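Local atomic coordinates of hypothetical protein PH0495 (Pyrococcus horikoshii, PDB entry 1X3L), a protein that catalyses the ATP-dependent phosphorylation of D-glycerate to 2-phosphoglycerate, and can also use other nucleotides or pyrophosphate as phosphate donor. Residues Asp72-Thr80 with Gly108-Arg118; Lys171-Ala182 with Ala206-Phe217. All coordinates share one frame; numbering follows the deposited sequence.

Contact 1 of 2, residues Asp72-Thr80 with Gly108-Arg118; sequences DVEDGVAVT and GAKEALSILNR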
ATOM      1  N   ASP A  72       1.161  26.451  -6.293  1.00 49.01           N
ATOM      2  CA  ASP A  72       2.499  27.020  -6.389  1.00 49.03           C
ATOM      3  C   ASP A  72       3.221  26.664  -5.100  1.00 48.82           C
ATOM      4  O   ASP A  72       2.810  27.075  -4.017  1.00 50.14           O
ATOM      5  CB  ASP A  72       2.433  28.539  -6.552  1.00 50.88           C
ATOM      6  CG  ASP A  72       1.764  28.957  -7.848  1.00 53.50           C
ATOM      7  OD1 ASP A  72       2.212  28.498  -8.925  1.00 55.21           O
ATOM      8  OD2 ASP A  72       0.793  29.745  -7.793  1.00 52.64           O
ATOM      9  N   VAL A  73       4.293  25.888  -5.218  1.00 47.89           N
ATOM     10  CA  VAL A  73       5.046  25.461  -4.047  1.00 47.23           C
ATOM     11  C   VAL A  73       6.287  26.309  -3.796  1.00 47.45           C
ATOM     12  O   VAL A  73       7.172  26.408  -4.645  1.00 46.31           O
ATOM     13  CB  VAL A  73       5.461  23.979  -4.176  1.00 46.75           C
ATOM     14  CG1 VAL A  73       6.270  23.553  -2.964  1.00 46.37           C
ATOM     15  CG2 VAL A  73       4.220  23.109  -4.319  1.00 45.79           C
ATOM     16  N   GLU A  74       6.340  26.918  -2.617  1.00 47.25           N
ATOM     17  CA  GLU A  74       7.464  27.758  -2.234  1.00 48.14           C
ATOM     18  C   GLU A  74       8.751  26.952  -2.263  1.00 47.71           C
ATOM     19  O   GLU A  74       9.765  27.402  -2.795  1.00 48.38           O
ATOM     20  CB  GLU A  74       7.246  28.324  -0.829  1.00 48.39           C
ATOM     21  CG  GLU A  74       8.409  29.149  -0.298  1.00 50.75           C
ATOM     22  CD  GLU A  74       8.781  30.292  -1.221  1.00 51.39           C
ATOM     23  OE1 GLU A  74       7.861  30.985  -1.707  1.00 50.69           O
ATOM     24  OE2 GLU A  74       9.993  30.501  -1.454  1.00 53.18           O
ATOM     25  N   ASP A  75       8.700  25.755  -1.687  1.00 46.40           N
ATOM     26  CA  ASP A  75       9.861  24.880  -1.642  1.00 46.77           C
ATOM     27  C   ASP A  75       9.488  23.548  -0.998  1.00 46.28           C
ATOM     28  O   ASP A  75       8.394  23.397  -0.445  1.00 47.10           O
ATOM     29  CB  ASP A  75      10.994  25.551  -0.855  1.00 47.62           C
ATOM     30  CG  ASP A  75      12.298  24.776  -0.930  1.00 49.81           C
ATOM     31  OD1 ASP A  75      12.669  24.329  -2.035  1.00 49.62           O
ATOM     32  OD2 ASP A  75      12.961  24.622   0.116  1.00 52.43           O
ATOM     33  N   GLY A  76      10.396  22.582  -1.082  1.00 43.88           N
ATOM     34  CA  GLY A  76      10.142  21.279  -0.502  1.00 42.67           C
ATOM     35  C   GLY A  76      11.206  20.264  -0.864  1.00 40.98           C
ATOM     36  O   GLY A  76      12.214  20.598  -1.490  1.00 39.66           O
ATOM     37  N   VAL A  77      10.986  19.020  -0.460  1.00 38.53           N
ATOM     38  CA  VAL A  77      11.924  17.946  -0.755  1.00 38.06           C
ATOM     39  C   VAL A  77      11.171  16.636  -0.978  1.00 38.03           C
ATOM     40  O   VAL A  77      10.144  16.381  -0.348  1.00 36.94           O
ATOM     41  CB  VAL A  77      12.946  17.745   0.393  1.00 37.29           C
ATOM     42  CG1 VAL A  77      12.247  17.231   1.647  1.00 36.33           C
ATOM     43  CG2 VAL A  77      14.033  16.773  -0.047  1.00 39.39           C
ATOM     44  N   ALA A  78      11.686  15.823  -1.891  1.00 36.21           N
ATOM     45  CA  ALA A  78      11.093  14.534  -2.208  1.00 37.78           C
ATOM     46  C   ALA A  78      12.191  13.489  -2.069  1.00 37.70           C
ATOM     47  O   ALA A  78      13.198  13.540  -2.777  1.00 38.45           O
ATOM     48  CB  ALA A  78      10.542  14.546  -3.631  1.00 36.90           C
ATOM     49  N   VAL A  79      12.003  12.556  -1.142  1.00 37.79           N
ATOM     50  CA  VAL A  79      12.986  11.504  -0.897  1.00 36.84           C
ATOM     51  C   VAL A  79      12.456  10.179  -1.432  1.00 38.29           C
ATOM     52  O   VAL A  79      11.420   9.688  -0.977  1.00 37.61           O
ATOM     53  CB  VAL A  79      13.279  11.367   0.610  1.00 37.04           C
ATOM     54  CG1 VAL A  79      14.496  10.479   0.827  1.00 36.45           C
ATOM     55  CG2 VAL A  79      13.497  12.745   1.220  1.00 35.28           C
ATOM     56  N   THR A  80      13.166   9.606  -2.403  1.00 38.85           N
ATOM     57  CA  THR A  80      12.740   8.353  -3.014  1.00 40.31           C
ATOM     58  C   THR A  80      13.915   7.409  -3.269  1.00 41.84           C
ATOM     59  O   THR A  80      15.066   7.752  -3.010  1.00 41.40           O
ATOM     60  CB  THR A  80      11.994   8.630  -4.344  1.00 40.92           C
ATOM     61  OG1 THR A  80      11.391   7.422  -4.820  1.00 41.72           O
ATOM     62  CG2 THR A  80      12.958   9.163  -5.404  1.00 41.15           C
ATOM     63  N   GLY A 108      17.897  13.404   3.593  1.00 41.56           N
ATOM     64  CA  GLY A 108      16.519  13.712   3.257  1.00 39.84           C
ATOM     65  C   GLY A 108      15.748  14.201   4.469  1.00 37.64           C
ATOM     66  O   GLY A 108      15.053  15.213   4.401  1.00 37.25           O
ATOM     67  N   ALA A 109      15.873  13.483   5.581  1.00 37.66           N
ATOM     68  CA  ALA A 109      15.189  13.857   6.815  1.00 38.22           C
ATOM     69  C   ALA A 109      15.643  15.244   7.275  1.00 39.45           C
ATOM     70  O   ALA A 109      14.821  16.075   7.676  1.00 39.19           O
ATOM     71  CB  ALA A 109      15.466  12.819   7.903  1.00 36.83           C
ATOM     72  N   LYS A 110      16.948  15.496   7.216  1.00 40.46           N
ATOM     73  CA  LYS A 110      17.484  16.795   7.619  1.00 42.58           C
ATOM     74  C   LYS A 110      16.912  17.890   6.732  1.00 42.99           C
ATOM     75  O   LYS A 110      16.587  18.979   7.209  1.00 44.00           O
ATOM     76  CB  LYS A 110      19.010  16.809   7.524  1.00 44.46           C
ATOM     77  CG  LYS A 110      19.713  16.004   8.598  1.00 45.90           C
ATOM     78  CD  LYS A 110      21.222  16.114   8.440  1.00 48.90           C
ATOM     79  CE  LYS A 110      21.955  15.416   9.569  1.00 49.84           C
ATOM     80  NZ  LYS A 110      21.674  16.054  10.882  1.00 52.27           N
ATOM     81  N   GLU A 111      16.794  17.601   5.439  1.00 42.99           N
ATOM     82  CA  GLU A 111      16.232  18.559   4.493  1.00 43.63           C
ATOM     83  C   GLU A 111      14.789  18.869   4.879  1.00 42.58           C
ATOM     84  O   GLU A 111      14.348  20.016   4.797  1.00 42.06           O
ATOM     85  CB  GLU A 111      16.265  17.988   3.073  1.00 46.43           C
ATOM     86  CG  GLU A 111      17.635  17.999   2.428  1.00 52.65           C
ATOM     87  CD  GLU A 111      18.060  19.389   1.990  1.00 54.73           C
ATOM     88  OE1 GLU A 111      18.090  20.307   2.837  1.00 55.32           O
ATOM     89  OE2 GLU A 111      18.365  19.561   0.791  1.00 57.23           O
ATOM     90  N   ALA A 112      14.057  17.840   5.297  1.00 40.51           N
ATOM     91  CA  ALA A 112      12.665  18.016   5.695  1.00 39.93           C
ATOM     92  C   ALA A 112      12.549  18.879   6.954  1.00 38.23           C
ATOM     93  O   ALA A 112      11.679  19.742   7.038  1.00 35.34           O
ATOM     94  CB  ALA A 112      12.007  16.659   5.927  1.00 38.79           C
ATOM     95  N   LEU A 113      13.423  18.650   7.931  1.00 40.04           N
ATOM     96  CA  LEU A 113      13.376  19.438   9.162  1.00 42.33           C
ATOM     97  C   LEU A 113      13.675  20.902   8.853  1.00 43.91           C
ATOM     98  O   LEU A 113      13.073  21.810   9.427  1.00 42.97           O
ATOM     99  CB  LEU A 113      14.389  18.920  10.188  1.00 43.23           C
ATOM    100  CG  LEU A 113      14.348  17.446  10.599  1.00 44.86           C
ATOM    101  CD1 LEU A 113      15.017  17.309  11.958  1.00 45.14           C
ATOM    102  CD2 LEU A 113      12.921  16.941  10.667  1.00 44.89           C
ATOM    103  N   SER A 114      14.614  21.121   7.938  1.00 44.92           N
ATOM    104  CA  SER A 114      14.991  22.466   7.534  1.00 46.22           C
ATOM    105  C   SER A 114      13.765  23.199   6.999  1.00 46.25           C
ATOM    106  O   SER A 114      13.524  24.360   7.332  1.00 46.85           O
ATOM    107  CB  SER A 114      16.071  22.401   6.453  1.00 47.19           C
ATOM    108  OG  SER A 114      16.297  23.678   5.888  1.00 49.91           O
ATOM    109  N   ILE A 115      12.989  22.507   6.171  1.00 44.45           N
ATOM    110  CA  ILE A 115      11.782  23.077   5.590  1.00 43.36           C
ATOM    111  C   ILE A 115      10.739  23.395   6.659  1.00 43.69           C
ATOM    112  O   ILE A 115      10.079  24.433   6.602  1.00 42.63           O
ATOM    113  CB  ILE A 115      11.174  22.113   4.550  1.00 44.74           C
ATOM    114  CG1 ILE A 115      12.125  21.995   3.356  1.00 44.67           C
ATOM    115  CG2 ILE A 115       9.795  22.602   4.107  1.00 44.07           C
ATOM    116  CD1 ILE A 115      11.734  20.930   2.364  1.00 46.04           C
ATOM    117  N   LEU A 116      10.593  22.502   7.633  1.00 42.99           N
ATOM    118  CA  LEU A 116       9.624  22.700   8.705  1.00 44.88           C
ATOM    119  C   LEU A 116      10.067  23.802   9.664  1.00 47.14           C
ATOM    120  O   LEU A 116       9.253  24.388  10.379  1.00 49.33           O
ATOM    121  CB  LEU A 116       9.409  21.394   9.471  1.00 41.99           C
ATOM    122  CG  LEU A 116       8.707  20.286   8.680  1.00 39.52           C
ATOM    123  CD1 LEU A 116       8.609  19.029   9.531  1.00 37.98           C
ATOM    124  CD2 LEU A 116       7.323  20.763   8.259  1.00 36.48           C
ATOM    125  N   ASN A 117      11.362  24.081   9.683  1.00 48.15           N
ATOM    126  CA  ASN A 117      11.870  25.132  10.548  1.00 50.19           C
ATOM    127  C   ASN A 117      11.491  26.473   9.928  1.00 49.77           C
ATOM    128  O   ASN A 117      11.194  27.435  10.632  1.00 49.47           O
ATOM    129  CB  ASN A 117      13.389  25.027  10.682  1.00 52.12           C
ATOM    130  CG  ASN A 117      13.958  26.075  11.613  1.00 56.26           C
ATOM    131  OD1 ASN A 117      13.591  26.138  12.788  1.00 57.33           O
ATOM    132  ND2 ASN A 117      14.854  26.908  11.095  1.00 56.02           N
ATOM    133  N   ARG A 118      11.479  26.514   8.598  1.00 50.21           N
ATOM    134  CA  ARG A 118      11.144  27.721   7.852  1.00 50.09           C
ATOM    135  C   ARG A 118       9.640  27.974   7.721  1.00 49.16           C
ATOM    136  O   ARG A 118       9.209  29.123   7.656  1.00 47.96           O
ATOM    137  CB  ARG A 118      11.772  27.654   6.458  1.00 51.85           C
ATOM    138  CG  ARG A 118      11.389  28.808   5.551  1.00 55.57           C
ATOM    139  CD  ARG A 118      11.911  28.595   4.138  1.00 57.97           C
ATOM    140  NE  ARG A 118      11.407  29.608   3.217  1.00 59.67           N
ATOM    141  CZ  ARG A 118      11.604  29.585   1.902  1.00 61.73           C
ATOM    142  NH1 ARG A 118      12.298  28.596   1.351  1.00 61.44           N
ATOM    143  NH2 ARG A 118      11.102  30.546   1.137  1.00 62.13           N
TER
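Val77 and Val79 of strand 75-80 turn toward helix 108-118, where they meet Gly108, Ala112 and Ile115. This is alpha/beta layer packing: a helix runs nearly antiparallel (158°) over a strand of the parallel sheet, with axes 8.1 Å apart. Val77 splits its two methyls between helix residues. Its CG1 lies 3.8 Å from Ile115 CD1 and also faces Ala112, while CG2, anti to the backbone N, meets CB of Glu111. Val79 CG2 sits 3.8 Å from Gly108 CA, where the two backbones are nearest by their CA atoms. Ile115 reaches the strand backbone itself.

At the far end a polar pair takes over. Arg118 is extended from CG to NE and crosses Glu74 at about a right angle. Its NH2 donates to Glu74 OE2 at 2.8 Å in a salt bridge, from above the carboxylate plane. The bond is bent (133°). The two planes are 63° apart, and Glu74 CG lies over one guanidinium face. An alanine in place of this glutamate would take away the carboxylate and CG, and is likely to leave Arg118 NH2 without this salt bridge and the guanidinium freer to turn. The tightest apolar touch is Ile115 CD1 against Gly76 CA, at 3.3 Å.

Contact 2 of 2, residues Lys171-Ala182 with Ala206-Phe217; sequences KHISKVKGGKLA and ASGPTVKDPTTF. With SO4 (sulfate ion), chain B.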
ATOM      1  N   LYS A 171      10.628   3.493  16.591  1.00 36.88           N
ATOM      2  CA  LYS A 171       9.949   4.778  16.726  1.00 36.82           C
ATOM      3  C   LYS A 171      10.546   5.611  17.861  1.00 36.68           C
ATOM      4  O   LYS A 171      10.519   6.844  17.811  1.00 35.52           O
ATOM      5  CB  LYS A 171       8.449   4.579  16.970  1.00 36.72           C
ATOM      6  CG  LYS A 171       7.679   4.101  15.739  1.00 38.58           C
ATOM      7  CD  LYS A 171       6.182   3.972  16.012  1.00 38.30           C
ATOM      8  CE  LYS A 171       5.446   3.561  14.741  1.00 42.42           C
ATOM      9  NZ  LYS A 171       3.968   3.650  14.880  1.00 42.57           N
ATOM     10  N   HIS A 172      11.091   4.944  18.876  1.00 35.25           N
ATOM     11  CA  HIS A 172      11.672   5.657  20.011  1.00 35.60           C
ATOM     12  C   HIS A 172      13.153   6.015  19.907  1.00 36.05           C
ATOM     13  O   HIS A 172      13.760   6.429  20.893  1.00 36.93           O
ATOM     14  CB  HIS A 172      11.406   4.893  21.313  1.00 33.90           C
ATOM     15  CG  HIS A 172       9.984   4.985  21.775  1.00 35.21           C
ATOM     16  ND1 HIS A 172       8.976   4.208  21.244  1.00 33.94           N
ATOM     17  CD2 HIS A 172       9.386   5.823  22.656  1.00 34.99           C
ATOM     18  CE1 HIS A 172       7.820   4.565  21.774  1.00 33.30           C
ATOM     19  NE2 HIS A 172       8.040   5.543  22.633  1.00 34.70           N
ATOM     20  N   ILE A 173      13.738   5.854  18.723  1.00 36.23           N
ATOM     21  CA  ILE A 173      15.138   6.224  18.509  1.00 36.62           C
ATOM     22  C   ILE A 173      15.257   6.957  17.185  1.00 36.83           C
ATOM     23  O   ILE A 173      16.333   7.039  16.591  1.00 36.82           O
ATOM     24  CB  ILE A 173      16.090   5.007  18.503  1.00 37.56           C
ATOM     25  CG1 ILE A 173      15.624   3.967  17.486  1.00 38.35           C
ATOM     26  CG2 ILE A 173      16.181   4.421  19.904  1.00 38.04           C
ATOM     27  CD1 ILE A 173      16.554   2.774  17.384  1.00 37.40           C
ATOM     28  N   SER A 174      14.128   7.499  16.739  1.00 34.82           N
ATOM     29  CA  SER A 174      14.055   8.252  15.500  1.00 35.55           C
ATOM     30  C   SER A 174      13.472   9.632  15.784  1.00 35.35           C
ATOM     31  O   SER A 174      12.526   9.764  16.551  1.00 36.22           O
ATOM     32  CB  SER A 174      13.165   7.525  14.490  1.00 33.99           C
ATOM     33  OG  SER A 174      12.843   8.376  13.402  1.00 32.92           O
ATOM     34  N   LYS A 175      14.026  10.656  15.148  1.00 35.31           N
ATOM     35  CA  LYS A 175      13.545  12.014  15.353  1.00 34.97           C
ATOM     36  C   LYS A 175      12.346  12.379  14.482  1.00 33.71           C
ATOM     37  O   LYS A 175      11.753  13.443  14.660  1.00 33.23           O
ATOM     38  CB  LYS A 175      14.686  13.009  15.109  1.00 38.72           C
ATOM     39  CG  LYS A 175      15.853  12.843  16.080  1.00 43.04           C
ATOM     40  CD  LYS A 175      16.913  13.934  15.907  1.00 48.94           C
ATOM     41  CE  LYS A 175      16.361  15.321  16.212  1.00 51.11           C
ATOM     42  NZ  LYS A 175      17.409  16.377  16.048  1.00 55.25           N
ATOM     43  N   VAL A 176      11.970  11.503  13.552  1.00 32.14           N
ATOM     44  CA  VAL A 176      10.837  11.806  12.678  1.00 32.10           C
ATOM     45  C   VAL A 176       9.685  10.797  12.706  1.00 31.39           C
ATOM     46  O   VAL A 176       8.557  11.116  12.321  1.00 30.55           O
ATOM     47  CB  VAL A 176      11.310  11.984  11.217  1.00 32.23           C
ATOM     48  CG1 VAL A 176      12.179  13.229  11.108  1.00 34.74           C
ATOM     49  CG2 VAL A 176      12.082  10.764  10.762  1.00 29.73           C
ATOM     50  N   LYS A 177       9.963   9.584  13.163  1.00 29.47           N
ATOM     51  CA  LYS A 177       8.937   8.553  13.225  1.00 29.85           C
ATOM     52  C   LYS A 177       8.093   8.686  14.490  1.00 29.71           C
ATOM     53  O   LYS A 177       8.407   9.485  15.369  1.00 28.86           O
ATOM     54  CB  LYS A 177       9.595   7.172  13.170  1.00 28.51           C
ATOM     55  CG  LYS A 177      10.229   6.854  11.823  1.00 28.22           C
ATOM     56  CD  LYS A 177      11.113   5.620  11.906  1.00 27.70           C
ATOM     57  CE  LYS A 177      11.494   5.110  10.521  1.00 29.86           C
ATOM     58  NZ  LYS A 177      12.060   6.169   9.652  1.00 28.77           N
ATOM     59  N   GLY A 178       7.015   7.909  14.575  1.00 30.42           N
ATOM     60  CA  GLY A 178       6.159   7.964  15.748  1.00 28.50           C
ATOM     61  C   GLY A 178       5.482   9.307  15.941  1.00 28.41           C
ATOM     62  O   GLY A 178       5.377   9.802  17.066  1.00 29.53           O
ATOM     63  N   GLY A 179       5.028   9.899  14.841  1.00 27.28           N
ATOM     64  CA  GLY A 179       4.351  11.183  14.899  1.00 28.49           C
ATOM     65  C   GLY A 179       5.244  12.395  15.138  1.00 30.65           C
ATOM     66  O   GLY A 179       4.762  13.532  15.172  1.00 28.18           O
ATOM     67  N   LYS A 180       6.546  12.169  15.283  1.00 30.96           N
ATOM     68  CA  LYS A 180       7.462  13.270  15.549  1.00 31.82           C
ATOM     69  C   LYS A 180       7.592  14.282  14.421  1.00 33.47           C
ATOM     70  O   LYS A 180       7.823  15.463  14.677  1.00 35.35           O
ATOM     71  CB  LYS A 180       8.831  12.717  15.954  1.00 32.40           C
ATOM     72  CG  LYS A 180       8.822  12.115  17.364  1.00 32.78           C
ATOM     73  CD  LYS A 180      10.171  11.530  17.753  1.00 35.45           C
ATOM     74  CE  LYS A 180      10.214  11.194  19.233  1.00 36.71           C
ATOM     75  NZ  LYS A 180      10.053  12.425  20.078  1.00 40.45           N
ATOM     76  N   LEU A 181       7.438  13.842  13.174  1.00 32.76           N
ATOM     77  CA  LEU A 181       7.527  14.772  12.056  1.00 32.79           C
ATOM     78  C   LEU A 181       6.350  15.746  12.161  1.00 32.34           C
ATOM     79  O   LEU A 181       6.513  16.955  12.001  1.00 32.78           O
ATOM     80  CB  LEU A 181       7.474  14.027  10.714  1.00 32.29           C
ATOM     81  CG  LEU A 181       7.741  14.863   9.456  1.00 32.47           C
ATOM     82  CD1 LEU A 181       9.200  15.323   9.443  1.00 31.45           C
ATOM     83  CD2 LEU A 181       7.439  14.036   8.207  1.00 32.43           C
ATOM     84  N   ALA A 182       5.165  15.216  12.443  1.00 31.40           N
ATOM     85  CA  ALA A 182       3.977  16.052  12.574  1.00 31.58           C
ATOM     86  C   ALA A 182       4.123  17.050  13.726  1.00 32.94           C
ATOM     87  O   ALA A 182       3.591  18.153  13.660  1.00 33.09           O
ATOM     88  CB  ALA A 182       2.746  15.183  12.792  1.00 32.60           C
ATOM     89  N   ALA A 206       5.578   3.672   6.811  1.00 29.32           N
ATOM     90  CA  ALA A 206       6.737   4.544   6.989  1.00 29.53           C
ATOM     91  C   ALA A 206       7.009   4.780   8.472  1.00 30.17           C
ATOM     92  O   ALA A 206       7.738   5.699   8.842  1.00 31.49           O
ATOM     93  CB  ALA A 206       6.514   5.881   6.279  1.00 27.93           C
ATOM     94  N   SER A 207       6.418   3.936   9.312  1.00 30.87           N
ATOM     95  CA  SER A 207       6.573   4.030  10.760  1.00 32.19           C
ATOM     96  C   SER A 207       5.799   5.199  11.366  1.00 32.10           C
ATOM     97  O   SER A 207       6.206   5.773  12.373  1.00 32.16           O
ATOM     98  CB  SER A 207       8.054   4.119  11.130  1.00 32.73           C
ATOM     99  OG  SER A 207       8.711   2.898  10.829  1.00 34.00           O
ATOM    100  N   GLY A 208       4.677   5.533  10.730  1.00 32.96           N
ATOM    101  CA  GLY A 208       3.801   6.595  11.196  1.00 30.24           C
ATOM    102  C   GLY A 208       4.429   7.881  11.690  1.00 30.54           C
ATOM    103  O   GLY A 208       4.272   8.234  12.861  1.00 30.77           O
ATOM    104  N   PRO A 209       5.129   8.620  10.817  1.00 29.22           N
ATOM    105  CA  PRO A 209       5.769   9.879  11.205  1.00 28.97           C
ATOM    106  C   PRO A 209       4.774  11.006  11.513  1.00 29.69           C
ATOM    107  O   PRO A 209       5.141  11.999  12.143  1.00 28.70           O
ATOM    108  CB  PRO A 209       6.662  10.195  10.001  1.00 27.33           C
ATOM    109  CG  PRO A 209       5.874   9.625   8.851  1.00 29.68           C
ATOM    110  CD  PRO A 209       5.423   8.289   9.409  1.00 29.53           C
ATOM    111  N   THR A 210       3.524  10.852  11.079  1.00 29.89           N
ATOM    112  CA  THR A 210       2.502  11.876  11.324  1.00 30.59           C
ATOM    113  C   THR A 210       1.265  11.358  12.073  1.00 31.94           C
ATOM    114  O   THR A 210       0.244  12.047  12.153  1.00 31.53           O
ATOM    115  CB  THR A 210       2.015  12.532  10.003  1.00 30.91           C
ATOM    116  OG1 THR A 210       1.253  11.582   9.245  1.00 29.93           O
ATOM    117  CG2 THR A 210       3.199  12.997   9.168  1.00 30.99           C
ATOM    118  N   VAL A 211       1.345  10.146  12.613  1.00 32.06           N
ATOM    119  CA  VAL A 211       0.224   9.591  13.358  1.00 32.73           C
ATOM    120  C   VAL A 211       0.643   9.281  14.787  1.00 33.45           C
ATOM    121  O   VAL A 211       1.828   9.104  15.078  1.00 33.22           O
ATOM    122  CB  VAL A 211      -0.324   8.295  12.707  1.00 34.01           C
ATOM    123  CG1 VAL A 211      -0.910   8.610  11.334  1.00 35.14           C
ATOM    124  CG2 VAL A 211       0.780   7.265  12.594  1.00 33.18           C
ATOM    125  N   LYS A 212      -0.333   9.210  15.680  1.00 33.57           N
ATOM    126  CA  LYS A 212      -0.042   8.927  17.076  1.00 35.97           C
ATOM    127  C   LYS A 212       0.663   7.593  17.253  1.00 35.41           C
ATOM    128  O   LYS A 212       0.532   6.690  16.428  1.00 35.24           O
ATOM    129  CB  LYS A 212      -1.332   8.933  17.902  1.00 37.70           C
ATOM    130  CG  LYS A 212      -2.043  10.280  17.929  1.00 41.42           C
ATOM    131  CD  LYS A 212      -3.168  10.302  18.963  1.00 44.74           C
ATOM    132  CE  LYS A 212      -4.292   9.344  18.596  1.00 45.32           C
ATOM    133  NZ  LYS A 212      -4.886   9.685  17.269  1.00 45.47           N
ATOM    134  N   ASP A 213       1.431   7.495  18.332  1.00 35.93           N
ATOM    135  CA  ASP A 213       2.147   6.279  18.692  1.00 36.28           C
ATOM    136  C   ASP A 213       1.934   6.071  20.189  1.00 37.73           C
ATOM    137  O   ASP A 213       2.548   6.746  21.016  1.00 38.18           O
ATOM    138  CB  ASP A 213       3.643   6.397  18.401  1.00 35.87           C
ATOM    139  CG  ASP A 213       4.449   5.299  19.080  1.00 38.02           C
ATOM    140  OD1 ASP A 213       3.900   4.190  19.270  1.00 39.80           O
ATOM    141  OD2 ASP A 213       5.630   5.532  19.420  1.00 37.38           O
ATOM    142  N   PRO A 214       1.044   5.136  20.551  1.00 38.18           N
ATOM    143  CA  PRO A 214       0.744   4.841  21.954  1.00 38.09           C
ATOM    144  C   PRO A 214       1.881   4.189  22.740  1.00 38.52           C
ATOM    145  O   PRO A 214       1.893   4.256  23.965  1.00 39.78           O
ATOM    146  CB  PRO A 214      -0.491   3.944  21.858  1.00 37.36           C
ATOM    147  CG  PRO A 214      -0.252   3.205  20.585  1.00 38.71           C
ATOM    148  CD  PRO A 214       0.222   4.305  19.653  1.00 36.64           C
ATOM    149  N   THR A 215       2.834   3.562  22.055  1.00 38.10           N
ATOM    150  CA  THR A 215       3.940   2.919  22.761  1.00 39.37           C
ATOM    151  C   THR A 215       4.817   3.954  23.473  1.00 39.57           C
ATOM    152  O   THR A 215       4.830   5.135  23.112  1.00 38.81           O
ATOM    153  CB  THR A 215       4.811   2.067  21.813  1.00 38.57           C
ATOM    154  OG1 THR A 215       5.488   2.915  20.879  1.00 39.10           O
ATOM    155  CG2 THR A 215       3.939   1.072  21.058  1.00 43.23           C
ATOM    156  N   THR A 216       5.552   3.501  24.481  1.00 38.57           N
ATOM    157  CA  THR A 216       6.394   4.385  25.273  1.00 39.37           C
ATOM    158  C   THR A 216       7.836   3.915  25.355  1.00 40.16           C
ATOM    159  O   THR A 216       8.183   2.846  24.850  1.00 39.87           O
ATOM    160  CB  THR A 216       5.863   4.467  26.705  1.00 40.13           C
ATOM    161  OG1 THR A 216       5.894   3.158  27.287  1.00 39.34           O
ATOM    162  CG2 THR A 216       4.431   4.977  26.720  1.00 39.47           C
ATOM    163  N   PHE A 217       8.672   4.724  26.002  1.00 40.22           N
ATOM    164  CA  PHE A 217      10.078   4.383  26.191  1.00 39.21           C
ATOM    165  C   PHE A 217      10.132   3.133  27.061  1.00 39.68           C
ATOM    166  O   PHE A 217      10.986   2.269  26.880  1.00 41.21           O
ATOM    167  CB  PHE A 217      10.822   5.527  26.890  1.00 35.38           C
ATOM    168  CG  PHE A 217      11.162   6.676  25.982  1.00 32.76           C
ATOM    169  CD1 PHE A 217      12.090   6.520  24.963  1.00 32.03           C
ATOM    170  CD2 PHE A 217      10.548   7.915  26.143  1.00 31.79           C
ATOM    171  CE1 PHE A 217      12.406   7.578  24.114  1.00 32.46           C
ATOM    172  CE2 PHE A 217      10.857   8.978  25.300  1.00 32.66           C
ATOM    173  CZ  PHE A 217      11.788   8.810  24.283  1.00 31.91           C
TER
HETATM  174  S   SO4 B 505       7.516   0.948   4.989  1.00 39.68           S
HETATM  175  O1  SO4 B 505       6.716   1.317   6.168  1.00 46.50           O
HETATM  176  O2  SO4 B 505       7.945  -0.454   5.131  1.00 44.55           O
HETATM  177  O3  SO4 B 505       8.699   1.821   4.877  1.00 42.38           O
HETATM  178  O4  SO4 B 505       6.700   1.093   3.771  1.00 46.90           O
HETATM  179  O   HOH W   1       3.147   6.444  14.760  1.00 36.38           O
HETATM  180  O   HOH W   2       9.952   7.491   8.279  1.00 28.17           O
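Backbone bonds join Gly178-Ala182 to Ser207-Pro209. Gly178 N donates to Ser207 O at 3.2 Å, almost straight (173°). Gly179 N donates to Gly208 O at 2.7 Å, in the carbonyl plane. Pro209 O takes Ala182 N at 3.2 Å and, weakly, Leu181 N. Gly178 and Gly179, both with positive phi, form the middle of a type I' turn.

The pairing ties this turn and the first residues of helix 180-183 to the loop that follows strand 188-194 in the DUF4147 region. In that loop Ala206 N donates to a bound sulfate, probably from the crystallisation liquor, which Gly132 N and Ser134 N also bind.

The aromatic pair is T-shaped: His172 turns an edge to the face of Phe217, with planes at 69°. Thr216 O lies over one face of the imidazole. His172 NE2 hydrogen-bonds to Glu251 OE2.

Of the charged chains, Lys177 CD lies 3.5 Å from Ser207 CB, and its NZ forms a salt bridge with Glu138. Lys171 has CG anti to its carbonyl carbon (chi1 -72°) and runs extended, which carries CD to 3.8 Å from Asp213 CG. Its NZ hydrogen-bonds to Glu203 O and, through a water, reaches Gly208 O. Asp213 OD1 uses its syn lone pair for Thr215 OG1 at 2.6 Å and closes an Asx turn with Thr215 N.

Contact 1 closes before contact 2 opens, so the two follow in series along the chain. Their centres are about 18 Å apart, on the same side of the chain's centre, and all four segments lie in the DUF4147 range. Helix 103-118 connects them. One side of it packs on strand 75-81 of the six-stranded parallel sheet. Elsewhere on the helix, Leu116 CD1 meets Leu181 CD1 at 3.8 Å, and Leu113 touches Val176. The loops of contact 2 also reach strand 124-129 of the same sheet. The side chains of Val79 in contact 1 and Ala206 in contact 2 each lie about 10 Å from that of Lys58, which by similarity binds substrate.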